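Long-range contact in alpha-14 giardin (Giardia lamblia, PDB 3CHJ), which may act as a calcium-regulated structural element that links the phospholipid bilayer to the underlying axoneme: residues D100-T110 and D261-H272. Numbering follows the deposited sequence.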
loop_
_atom_site.group_PDB
_atom_site.type_symbol
_atom_site.label_atom_id
_atom_site.label_comp_id
_atom_site.label_asym_id
_atom_site.label_seq_id
_atom_site.Cartn_x
_atom_site.Cartn_y
_atom_site.Cartn_z
ATOM N N ASP A 100 4.229 14.530 0.129
ATOM C CA ASP A 100 4.342 13.378 -0.754
ATOM C C ASP A 100 2.922 12.827 -0.987
ATOM O O ASP A 100 2.495 11.884 -0.298
ATOM C CB ASP A 100 5.269 12.326 -0.134
ATOM C CG ASP A 100 5.544 11.140 -1.063
ATOM O OD1 ASP A 100 4.911 11.035 -2.147
ATOM O OD2 ASP A 100 6.426 10.318 -0.686
ATOM N N GLU A 101 2.200 13.425 -1.939
ATOM C CA GLU A 101 0.795 13.099 -2.198
ATOM C C GLU A 101 0.640 11.632 -2.601
ATOM O O GLU A 101 -0.315 10.960 -2.160
ATOM C CB GLU A 101 0.187 14.012 -3.292
ATOM C CG GLU A 101 0.216 15.497 -2.954
ATOM C CD GLU A 101 1.497 16.188 -3.396
ATOM O OE1 GLU A 101 2.418 15.490 -3.926
ATOM O OE2 GLU A 101 1.581 17.430 -3.200
ATOM N N LYS A 102 1.580 11.126 -3.412
ATOM C CA LYS A 102 1.533 9.732 -3.872
ATOM C C LYS A 102 1.539 8.781 -2.677
ATOM O O LYS A 102 0.829 7.771 -2.695
ATOM C CB LYS A 102 2.728 9.391 -4.783
ATOM C CG LYS A 102 2.743 10.066 -6.150
ATOM C CD LYS A 102 3.941 9.618 -6.998
ATOM C CE LYS A 102 5.295 9.896 -6.358
ATOM N NZ LYS A 102 6.438 9.177 -7.060
ATOM N N CYS A 103 2.358 9.075 -1.669
ATOM C CA CYS A 103 2.435 8.226 -0.481
ATOM C C CYS A 103 1.113 8.192 0.263
ATOM O O CYS A 103 0.657 7.131 0.661
ATOM C CB CYS A 103 3.552 8.719 0.429
ATOM S SG CYS A 103 3.795 7.679 1.881
ATOM N N LEU A 104 0.482 9.356 0.419
ATOM C CA LEU A 104 -0.787 9.453 1.139
ATOM C C LEU A 104 -1.847 8.640 0.390
ATOM O O LEU A 104 -2.649 7.962 1.005
ATOM C CB LEU A 104 -1.189 10.930 1.273
ATOM C CG LEU A 104 -0.244 11.734 2.178
ATOM C CD1 LEU A 104 -0.719 13.207 2.232
ATOM C CD2 LEU A 104 -0.150 11.124 3.557
ATOM N N VAL A 105 -1.853 8.722 -0.941
ATOM C CA VAL A 105 -2.772 7.904 -1.750
ATOM C C VAL A 105 -2.502 6.407 -1.573
ATOM O O VAL A 105 -3.427 5.629 -1.287
ATOM C CB VAL A 105 -2.710 8.343 -3.219
ATOM C CG1 VAL A 105 -3.474 7.361 -4.165
ATOM C CG2 VAL A 105 -3.286 9.780 -3.320
ATOM N N ASP A 106 -1.233 6.020 -1.674
ATOM C CA ASP A 106 -0.867 4.606 -1.570
ATOM C C ASP A 106 -1.296 4.024 -0.237
ATOM O O ASP A 106 -1.724 2.860 -0.171
ATOM C CB ASP A 106 0.648 4.431 -1.671
ATOM C CG ASP A 106 1.183 4.611 -3.085
ATOM O OD1 ASP A 106 0.402 4.665 -4.077
ATOM O OD2 ASP A 106 2.428 4.675 -3.183
ATOM N N VAL A 107 -1.147 4.809 0.827
ATOM C CA VAL A 107 -1.433 4.310 2.173
ATOM C C VAL A 107 -2.929 4.273 2.416
ATOM O O VAL A 107 -3.502 3.223 2.740
ATOM C CB VAL A 107 -0.742 5.169 3.248
ATOM C CG1 VAL A 107 -1.229 4.777 4.644
ATOM C CG2 VAL A 107 0.782 5.027 3.134
ATOM N N LEU A 108 -3.584 5.411 2.258
ATOM C CA LEU A 108 -4.964 5.524 2.722
ATOM C C LEU A 108 -5.929 4.666 1.929
ATOM O O LEU A 108 -6.951 4.233 2.481
ATOM C CB LEU A 108 -5.400 6.981 2.746
ATOM C CG LEU A 108 -4.738 7.746 3.888
ATOM C CD1 LEU A 108 -4.899 9.252 3.708
ATOM C CD2 LEU A 108 -5.351 7.288 5.246
ATOM N N LEU A 109 -5.611 4.408 0.658
ATOM C CA LEU A 109 -6.562 3.714 -0.226
ATOM C C LEU A 109 -6.372 2.203 -0.251
ATOM O O LEU A 109 -7.101 1.505 -0.957
ATOM C CB LEU A 109 -6.554 4.279 -1.642
ATOM C CG LEU A 109 -6.914 5.762 -1.729
ATOM C CD1 LEU A 109 -6.932 6.186 -3.201
ATOM C CD2 LEU A 109 -8.263 6.006 -1.048
ATOM N N THR A 110 -5.406 1.705 0.512
ATOM C CA THR A 110 -5.110 0.256 0.440
ATOM C C THR A 110 -5.112 -0.407 1.803
ATOM O O THR A 110 -4.515 -1.478 1.984
ATOM C CB THR A 110 -3.793 -0.053 -0.261
ATOM O OG1 THR A 110 -2.710 0.440 0.543
ATOM C CG2 THR A 110 -3.744 0.539 -1.669
ATOM N N ASP A 261 10.988 3.604 -8.741
ATOM C CA ASP A 261 10.639 4.433 -7.586
ATOM C C ASP A 261 10.856 3.634 -6.293
ATOM O O ASP A 261 9.925 3.007 -5.819
ATOM C CB ASP A 261 9.156 4.843 -7.728
ATOM C CG ASP A 261 8.695 5.873 -6.683
ATOM O OD1 ASP A 261 9.349 6.072 -5.633
ATOM O OD2 ASP A 261 7.618 6.468 -6.911
ATOM N N SER A 262 12.074 3.661 -5.737
ATOM C CA SER A 262 12.440 2.798 -4.591
ATOM C C SER A 262 11.658 3.068 -3.298
ATOM O O SER A 262 11.316 2.131 -2.575
ATOM C CB SER A 262 13.959 2.801 -4.322
ATOM O OG SER A 262 14.358 3.877 -3.488
ATOM N N ASN A 263 11.378 4.333 -3.001
ATOM C CA ASN A 263 10.513 4.640 -1.846
ATOM C C ASN A 263 9.131 4.043 -2.005
ATOM O O ASN A 263 8.567 3.454 -1.040
ATOM C CB ASN A 263 10.417 6.145 -1.639
ATOM C CG ASN A 263 11.707 6.725 -1.152
ATOM O OD1 ASN A 263 12.364 6.159 -0.280
ATOM N ND2 ASN A 263 12.091 7.867 -1.717
ATOM N N ARG A 264 8.568 4.175 -3.200
ATOM C CA ARG A 264 7.264 3.567 -3.456
ATOM C C ARG A 264 7.360 2.040 -3.405
ATOM O O ARG A 264 6.519 1.386 -2.788
ATOM C CB ARG A 264 6.577 4.049 -4.756
ATOM C CG ARG A 264 5.292 3.262 -5.101
ATOM C CD ARG A 264 4.537 3.810 -6.311
ATOM N NE ARG A 264 3.442 4.687 -5.889
ATOM C CZ ARG A 264 2.814 5.545 -6.693
ATOM N NH1 ARG A 264 3.215 5.692 -7.952
ATOM N NH2 ARG A 264 1.790 6.258 -6.237
ATOM N N LEU A 265 8.387 1.463 -4.038
ATOM C CA LEU A 265 8.545 0.012 -3.996
ATOM C C LEU A 265 8.599 -0.468 -2.557
ATOM O O LEU A 265 7.985 -1.497 -2.220
ATOM C CB LEU A 265 9.800 -0.447 -4.760
ATOM C CG LEU A 265 9.761 -0.230 -6.283
ATOM C CD1 LEU A 265 11.176 -0.311 -6.874
ATOM C CD2 LEU A 265 8.864 -1.238 -6.955
ATOM N N ASN A 266 9.358 0.237 -1.718
ATOM C CA ASN A 266 9.517 -0.181 -0.320
ATOM C C ASN A 266 8.185 -0.167 0.416
ATOM O O ASN A 266 7.830 -1.147 1.085
ATOM C CB ASN A 266 10.526 0.711 0.416
ATOM C CG ASN A 266 11.947 0.432 0.004
ATOM O OD1 ASN A 266 12.216 -0.539 -0.722
ATOM N ND2 ASN A 266 12.878 1.247 0.502
ATOM N N ARG A 267 7.456 0.946 0.323
ATOM C CA ARG A 267 6.231 1.039 1.119
ATOM C C ARG A 267 5.162 0.062 0.620
ATOM O O ARG A 267 4.445 -0.547 1.427
ATOM C CB ARG A 267 5.702 2.480 1.196
ATOM C CG ARG A 267 5.228 3.033 -0.118
ATOM C CD ARG A 267 4.580 4.382 0.126
ATOM N NE ARG A 267 4.299 5.070 -1.129
ATOM C CZ ARG A 267 5.037 6.052 -1.627
ATOM N NH1 ARG A 267 6.126 6.488 -0.979
ATOM N NH2 ARG A 267 4.681 6.599 -2.786
ATOM N N ILE A 268 5.041 -0.109 -0.705
ATOM C CA ILE A 268 4.045 -1.038 -1.217
ATOM C C ILE A 268 4.404 -2.461 -0.778
ATOM O O ILE A 268 3.547 -3.198 -0.311
ATOM C CB ILE A 268 3.923 -0.978 -2.765
ATOM C CG1 ILE A 268 3.546 0.445 -3.237
ATOM C CG2 ILE A 268 2.995 -2.072 -3.272
ATOM C CD1 ILE A 268 2.126 0.842 -2.948
ATOM N N THR A 269 5.690 -2.810 -0.867
ATOM C CA THR A 269 6.143 -4.137 -0.478
ATOM C C THR A 269 5.949 -4.345 1.042
ATOM O O THR A 269 5.331 -5.322 1.465
ATOM C CB THR A 269 7.607 -4.357 -0.920
ATOM O OG1 THR A 269 7.677 -4.173 -2.344
ATOM C CG2 THR A 269 8.088 -5.758 -0.512
ATOM N N ALA A 270 6.441 -3.428 1.869
ATOM C CA ALA A 270 6.308 -3.579 3.329
ATOM C C ALA A 270 4.843 -3.610 3.799
ATOM O O ALA A 270 4.497 -4.408 4.683
ATOM C CB ALA A 270 7.081 -2.456 4.031
ATOM N N MET A 271 3.993 -2.789 3.173
ATOM C CA MET A 271 2.571 -2.751 3.568
ATOM C C MET A 271 1.839 -4.026 3.207
ATOM O O MET A 271 0.897 -4.420 3.912
ATOM C CB MET A 271 1.828 -1.556 2.960
ATOM C CG MET A 271 2.249 -0.234 3.540
ATOM S SD MET A 271 1.155 1.093 3.005
ATOM C CE MET A 271 1.672 1.353 1.321
ATOM N N HIS A 272 2.239 -4.675 2.108
ATOM C CA HIS A 272 1.341 -5.644 1.475
ATOM C C HIS A 272 1.884 -7.029 1.226
ATOM O O HIS A 272 1.128 -7.913 0.865
ATOM C CB HIS A 272 0.788 -5.047 0.179
ATOM C CG HIS A 272 -0.066 -3.849 0.416
ATOM N ND1 HIS A 272 0.157 -2.629 -0.188
ATOM C CD2 HIS A 272 -1.117 -3.676 1.247
ATOM C CE1 HIS A 272 -0.751 -1.765 0.239
ATOM N NE2 HIS A 272 -1.527 -2.370 1.112
HETATM O O HOH W 1 8.088 8.640 -1.975
HETATM O O HOH W 2 5.938 8.954 -3.573
#
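A buried salt-bridge network, in which R264 and R267 converge on D106, joins two nearly parallel helices, 101-108 and 262-272, near the centre of the chain. R264 grips the carboxylate side-on, one nitrogen to each oxygen: NE reaches the syn lone pair of D106 OD2 at 2.9 Å along an almost straight bond (174°), and NH2 donates to OD1 at 3.0 Å. R267 also comes side-on but gives both nitrogens to one atom, its NE lying 2.8 Å from D106 OD2 on the anti lone pair. OD2 thus takes three N-H donors, while OD1 has a further partner in Y231 of helix 227-241, whose ring also makes a cation-pi contact with R264. The short aspartate keeps its carboxylate close to helix 101-108, where both arginines can reach it, and probably offsets part of their charge. The R267 guanidinium is a flat layer between the helices, with C103 CA over one face and R264 CA over the other; the small C103 suits such close passage. Segment 100-110 lies in an annexin repeat and 261-272 in the fourth, an arrangement consistent with the charged central channel of annexins. Both helices open with an aspartate N-cap: D100 OD1 accepts from C103 N and D261 OD1 from R264 N. Two waters and a long salt bridge join D100 to R267. At the exposed end the long K102 spans to the capping D261, its NZ forming a salt bridge with OD2 at 3.0 Å. Towards the C-terminal ends, M271 SD packs on V107 CG2 at 4.0 Å, and H272 NE2 donates to T110 O at 3.2 Å, while T110 OG1 turns back to bond D106 O.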